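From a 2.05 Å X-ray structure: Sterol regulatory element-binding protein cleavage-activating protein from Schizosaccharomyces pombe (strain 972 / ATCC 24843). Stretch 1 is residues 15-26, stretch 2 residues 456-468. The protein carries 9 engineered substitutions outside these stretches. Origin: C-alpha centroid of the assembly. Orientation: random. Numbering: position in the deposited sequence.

Stretch 1 (15-26) LHEEKFRIEPVP
Stretch 2, residues 456-468: YVALVGYGSEIFR

A helix starting at L15 precedes a strand that begins at F20, and this strand pairs antiparallel with strand 456-462 of the same chain, the axes approaching to 4.6 Å with 163° between their directions. In register, F20 faces Y462, R21 G461, I22 V460, E23 L459 and P24 A458. The CA-CA distances alternate between 4.4-4.6 Å at F20, I22 and P24, the non-hydrogen-bonded positions, and 5.3-5.4 Å at R21 and E23, the hydrogen-bonded ones.

Six backbone hydrogen bonds close the ladder. R21 N donates to G461 O (2.8 Å) and G461 N returns to R21 O (2.9 Å); E23 N to L459 O (2.8 Å) and L459 N to E23 O (2.9 Å) repeat the pattern. Single bonds flank these pairs, G463 N to K19 O (2.9 Å) and V25 N to V457 O (2.8 Å). All are nearly straight, with N-H...O angles of 159-170°. P24 has no amide hydrogen, but its non-hydrogen-bonded position requires none from it. The same carbonyls also receive CA-H contacts, the shortest from I22 CA to L459 O (3.1 Å) and from V460 CA to R21 O (3.2 Å).

Water extends the pairing at both ends. Water 1 donates to K19 O (3.0 Å), giving that carbonyl a second donor, and accepts from S464 N (2.9 Å). Water 2 lies 2.8 Å from V25 O and accepts from V457 N (2.8 Å). Within the helix, K19 N bonds to L15 O (3.1 Å).

On the sheet face bearing F20, I22, V460 and A458, I22 (chi1 t, chi2 t) places CD1 3.9 Å from V460 CG2 and 4.0 Å from A458 CB, while F20 (chi1 t) brings CE1 to 3.8 Å from V460 CG1. The end of Y462, also t at chi1, comes nearer the first stretch: its CE1 lies 3.3 Å from H16 O, near the ring plane, and its OH 3.4 Å from K19 CE.

The other face carries R21 and E23. Both are m at chi1 and chi2, and R21 NH2 donates to E23 OE1 (2.9 Å, 178°) in a salt bridge that satisfies charges two residues apart. Beyond the strand, a type I turn from S464 to F467, in which I466 N donates to S464 OG (3.1 Å), brings F467 (chi1 m) back over this face. R21 CB sits 3.7 Å from the F467 ring centroid, 9° off its normal. G461 leaves space here: an ideal CB would lie 3.1 Å from F467 CE2.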

# COMPACT_ATOMS: atom_id res chain seq x y z
N LEU A 15 24.95 -6.68 -16.74
CA LEU A 15 24.42 -5.44 -16.16
C LEU A 15 23.02 -5.67 -15.65
O LEU A 15 22.72 -5.21 -14.56
CB LEU A 15 24.42 -4.27 -17.14
CG LEU A 15 24.37 -2.90 -16.43
CD1 LEU A 15 25.74 -2.60 -15.81
CD2 LEU A 15 23.94 -1.74 -17.33
N HIS A 16 22.21 -6.42 -16.37
CA HIS A 16 20.85 -6.75 -15.90
C HIS A 16 20.82 -7.41 -14.54
O HIS A 16 20.01 -7.02 -13.68
CB HIS A 16 20.07 -7.60 -16.89
CG HIS A 16 20.01 -7.01 -18.26
ND1 HIS A 16 19.78 -5.67 -18.48
CD2 HIS A 16 20.16 -7.58 -19.48
CE1 HIS A 16 19.80 -5.43 -19.79
NE2 HIS A 16 20.01 -6.58 -20.41
N GLU A 17 21.73 -8.36 -14.32
CA GLU A 17 21.82 -9.03 -13.01
C GLU A 17 22.29 -8.12 -11.96
O GLU A 17 21.86 -8.19 -10.83
CB GLU A 17 22.79 -10.20 -13.05
CG GLU A 17 22.23 -11.30 -13.92
CD GLU A 17 23.21 -12.45 -14.06
OE1 GLU A 17 24.45 -12.27 -13.86
OE2 GLU A 17 22.73 -13.55 -14.36
N GLU A 18 23.23 -7.25 -12.33
CA GLU A 18 23.75 -6.34 -11.38
C GLU A 18 22.68 -5.41 -10.76
O GLU A 18 22.75 -5.06 -9.59
CB GLU A 18 24.86 -5.51 -12.07
CG GLU A 18 25.62 -4.70 -11.04
CD GLU A 18 26.75 -3.89 -11.64
OE1 GLU A 18 26.96 -2.79 -11.10
OE2 GLU A 18 27.41 -4.36 -12.61
N LYS A 19 21.75 -4.96 -11.58
CA LYS A 19 20.66 -4.08 -11.14
C LYS A 19 19.62 -4.76 -10.23
O LYS A 19 18.85 -4.09 -9.56
CB LYS A 19 19.95 -3.56 -12.37
CG LYS A 19 20.89 -2.63 -13.11
CD LYS A 19 20.31 -1.86 -14.23
CE LYS A 19 19.49 -2.71 -15.15
NZ LYS A 19 18.60 -1.80 -15.92
N PHE A 20 19.58 -6.09 -10.24
CA PHE A 20 18.73 -6.84 -9.31
C PHE A 20 19.39 -6.98 -7.94
O PHE A 20 20.44 -7.64 -7.75
CB PHE A 20 18.39 -8.24 -9.93
CG PHE A 20 17.49 -9.10 -9.08
CD1 PHE A 20 16.58 -8.56 -8.23
CD2 PHE A 20 17.55 -10.48 -9.18
CE1 PHE A 20 15.74 -9.38 -7.49
CE2 PHE A 20 16.76 -11.29 -8.42
CZ PHE A 20 15.82 -10.74 -7.57
N ARG A 21 18.81 -6.34 -6.93
CA ARG A 21 19.54 -6.16 -5.65
C ARG A 21 18.73 -6.61 -4.47
O ARG A 21 17.49 -6.37 -4.41
CB ARG A 21 19.87 -4.67 -5.41
CG ARG A 21 20.86 -4.02 -6.38
CD ARG A 21 22.29 -4.51 -6.20
NE ARG A 21 22.84 -4.17 -4.88
CZ ARG A 21 23.35 -2.99 -4.53
NH1 ARG A 21 23.37 -1.98 -5.39
NH2 ARG A 21 23.78 -2.81 -3.29
N ILE A 22 19.42 -7.13 -3.48
CA ILE A 22 18.82 -7.35 -2.15
C ILE A 22 19.75 -6.86 -1.12
O ILE A 22 20.94 -7.13 -1.22
CB ILE A 22 18.48 -8.82 -1.87
CG1 ILE A 22 18.12 -9.02 -0.43
CG2 ILE A 22 19.60 -9.73 -2.31
CD1 ILE A 22 17.36 -10.31 -0.10
N GLU A 23 19.27 -6.11 -0.14
CA GLU A 23 20.09 -5.74 0.99
C GLU A 23 19.23 -5.69 2.26
O GLU A 23 18.10 -5.22 2.21
CB GLU A 23 20.71 -4.32 0.80
CG GLU A 23 21.62 -4.10 -0.40
CD GLU A 23 22.97 -4.81 -0.29
OE1 GLU A 23 23.62 -4.96 -1.33
OE2 GLU A 23 23.36 -5.23 0.81
N PRO A 24 19.83 -6.04 3.43
CA PRO A 24 19.21 -5.95 4.74
C PRO A 24 19.11 -4.50 5.14
O PRO A 24 20.00 -3.75 4.86
CB PRO A 24 20.21 -6.67 5.66
CG PRO A 24 21.53 -6.50 4.99
CD PRO A 24 21.21 -6.59 3.51
N VAL A 25 18.05 -4.10 5.79
CA VAL A 25 17.98 -2.76 6.36
C VAL A 25 18.84 -2.86 7.61
O VAL A 25 18.74 -3.84 8.31
CB VAL A 25 16.55 -2.41 6.77
CG1 VAL A 25 16.53 -1.28 7.76
CG2 VAL A 25 15.69 -2.11 5.54
N PRO A 26 19.70 -1.88 7.87
CA PRO A 26 20.72 -2.03 8.91
C PRO A 26 20.22 -2.06 10.35
O PRO A 26 21.00 -2.41 11.22
CB PRO A 26 21.65 -0.82 8.72
CG PRO A 26 21.08 0.01 7.67
CD PRO A 26 19.84 -0.62 7.13
N TYR A 456 14.10 -8.94 10.90
CA TYR A 456 14.83 -8.10 9.97
C TYR A 456 13.93 -7.71 8.83
O TYR A 456 12.91 -8.36 8.62
CB TYR A 456 16.00 -8.88 9.39
CG TYR A 456 17.00 -9.30 10.47
CD1 TYR A 456 16.85 -10.52 11.14
CD2 TYR A 456 18.10 -8.49 10.82
CE1 TYR A 456 17.74 -10.93 12.15
CE2 TYR A 456 19.03 -8.91 11.81
CZ TYR A 456 18.83 -10.13 12.48
OH TYR A 456 19.67 -10.64 13.48
N VAL A 457 14.34 -6.71 8.07
CA VAL A 457 13.76 -6.45 6.78
C VAL A 457 14.80 -6.40 5.64
O VAL A 457 15.85 -5.80 5.79
CB VAL A 457 12.67 -5.31 6.77
CG1 VAL A 457 12.45 -4.57 8.09
CG2 VAL A 457 12.64 -4.49 5.51
N ALA A 458 14.41 -7.02 4.53
CA ALA A 458 15.19 -7.00 3.32
C ALA A 458 14.48 -6.11 2.35
O ALA A 458 13.28 -6.27 2.16
CB ALA A 458 15.26 -8.38 2.66
N LEU A 459 15.27 -5.31 1.68
CA LEU A 459 14.87 -4.54 0.53
C LEU A 459 15.36 -5.26 -0.71
O LEU A 459 16.56 -5.66 -0.79
CB LEU A 459 15.51 -3.16 0.62
CG LEU A 459 14.78 -1.99 1.28
CD1 LEU A 459 13.67 -2.31 2.22
CD2 LEU A 459 15.76 -0.96 1.87
N VAL A 460 14.46 -5.41 -1.66
CA VAL A 460 14.71 -6.11 -2.93
C VAL A 460 14.16 -5.27 -4.03
O VAL A 460 12.97 -4.87 -4.00
CB VAL A 460 13.97 -7.48 -2.96
CG1 VAL A 460 14.27 -8.28 -4.22
CG2 VAL A 460 14.36 -8.33 -1.73
N GLY A 461 15.00 -4.98 -5.01
CA GLY A 461 14.64 -4.10 -6.10
C GLY A 461 15.38 -4.28 -7.41
O GLY A 461 16.34 -5.03 -7.48
N TYR A 462 14.89 -3.61 -8.41
CA TYR A 462 15.47 -3.63 -9.75
C TYR A 462 15.76 -2.24 -10.29
O TYR A 462 14.86 -1.40 -10.52
CB TYR A 462 14.61 -4.37 -10.76
CG TYR A 462 15.30 -4.61 -12.02
CD1 TYR A 462 16.33 -5.57 -12.08
CD2 TYR A 462 14.94 -3.93 -13.19
CE1 TYR A 462 17.03 -5.78 -13.22
CE2 TYR A 462 15.66 -4.16 -14.36
CZ TYR A 462 16.68 -5.08 -14.35
OH TYR A 462 17.39 -5.35 -15.48
N GLY A 463 17.02 -1.99 -10.49
CA GLY A 463 17.44 -0.69 -10.92
C GLY A 463 16.98 0.47 -10.03
O GLY A 463 16.62 1.55 -10.53
N SER A 464 16.92 0.22 -8.74
CA SER A 464 16.28 1.16 -7.79
C SER A 464 17.29 2.17 -7.26
O SER A 464 18.37 1.80 -6.86
CB SER A 464 15.67 0.40 -6.62
OG SER A 464 15.15 1.29 -5.66
N GLU A 465 16.88 3.43 -7.17
CA GLU A 465 17.75 4.48 -6.56
C GLU A 465 17.85 4.34 -5.05
O GLU A 465 18.62 5.05 -4.40
CB GLU A 465 17.14 5.83 -6.78
CG GLU A 465 17.06 6.22 -8.22
CD GLU A 465 16.28 7.52 -8.44
OE1 GLU A 465 15.95 8.23 -7.46
OE2 GLU A 465 16.02 7.84 -9.62
N ILE A 466 17.04 3.46 -4.46
CA ILE A 466 17.14 3.20 -3.07
C ILE A 466 18.52 2.60 -2.73
O ILE A 466 19.02 2.80 -1.63
CB ILE A 466 15.99 2.29 -2.60
CG1 ILE A 466 14.69 3.11 -2.59
CG2 ILE A 466 16.26 1.68 -1.23
CD1 ILE A 466 13.46 2.32 -2.25
N PHE A 467 19.15 1.89 -3.64
CA PHE A 467 20.44 1.31 -3.30
C PHE A 467 21.65 2.23 -3.58
O PHE A 467 21.60 3.02 -4.54
CB PHE A 467 20.58 -0.00 -4.02
CG PHE A 467 19.53 -0.99 -3.65
CD1 PHE A 467 19.61 -1.69 -2.48
CD2 PHE A 467 18.43 -1.20 -4.47
CE1 PHE A 467 18.63 -2.62 -2.14
CE2 PHE A 467 17.44 -2.12 -4.12
CZ PHE A 467 17.52 -2.81 -2.95
N ARG A 468 22.67 2.23 -2.71
CA ARG A 468 22.60 1.77 -1.29
C ARG A 468 23.63 2.51 -0.43
O ARG A 468 24.16 1.94 0.55
CB ARG A 468 22.80 0.24 -1.16
O HOH W 1 18.11 -2.08 -7.50
O HOH W 2 16.59 -5.45 9.17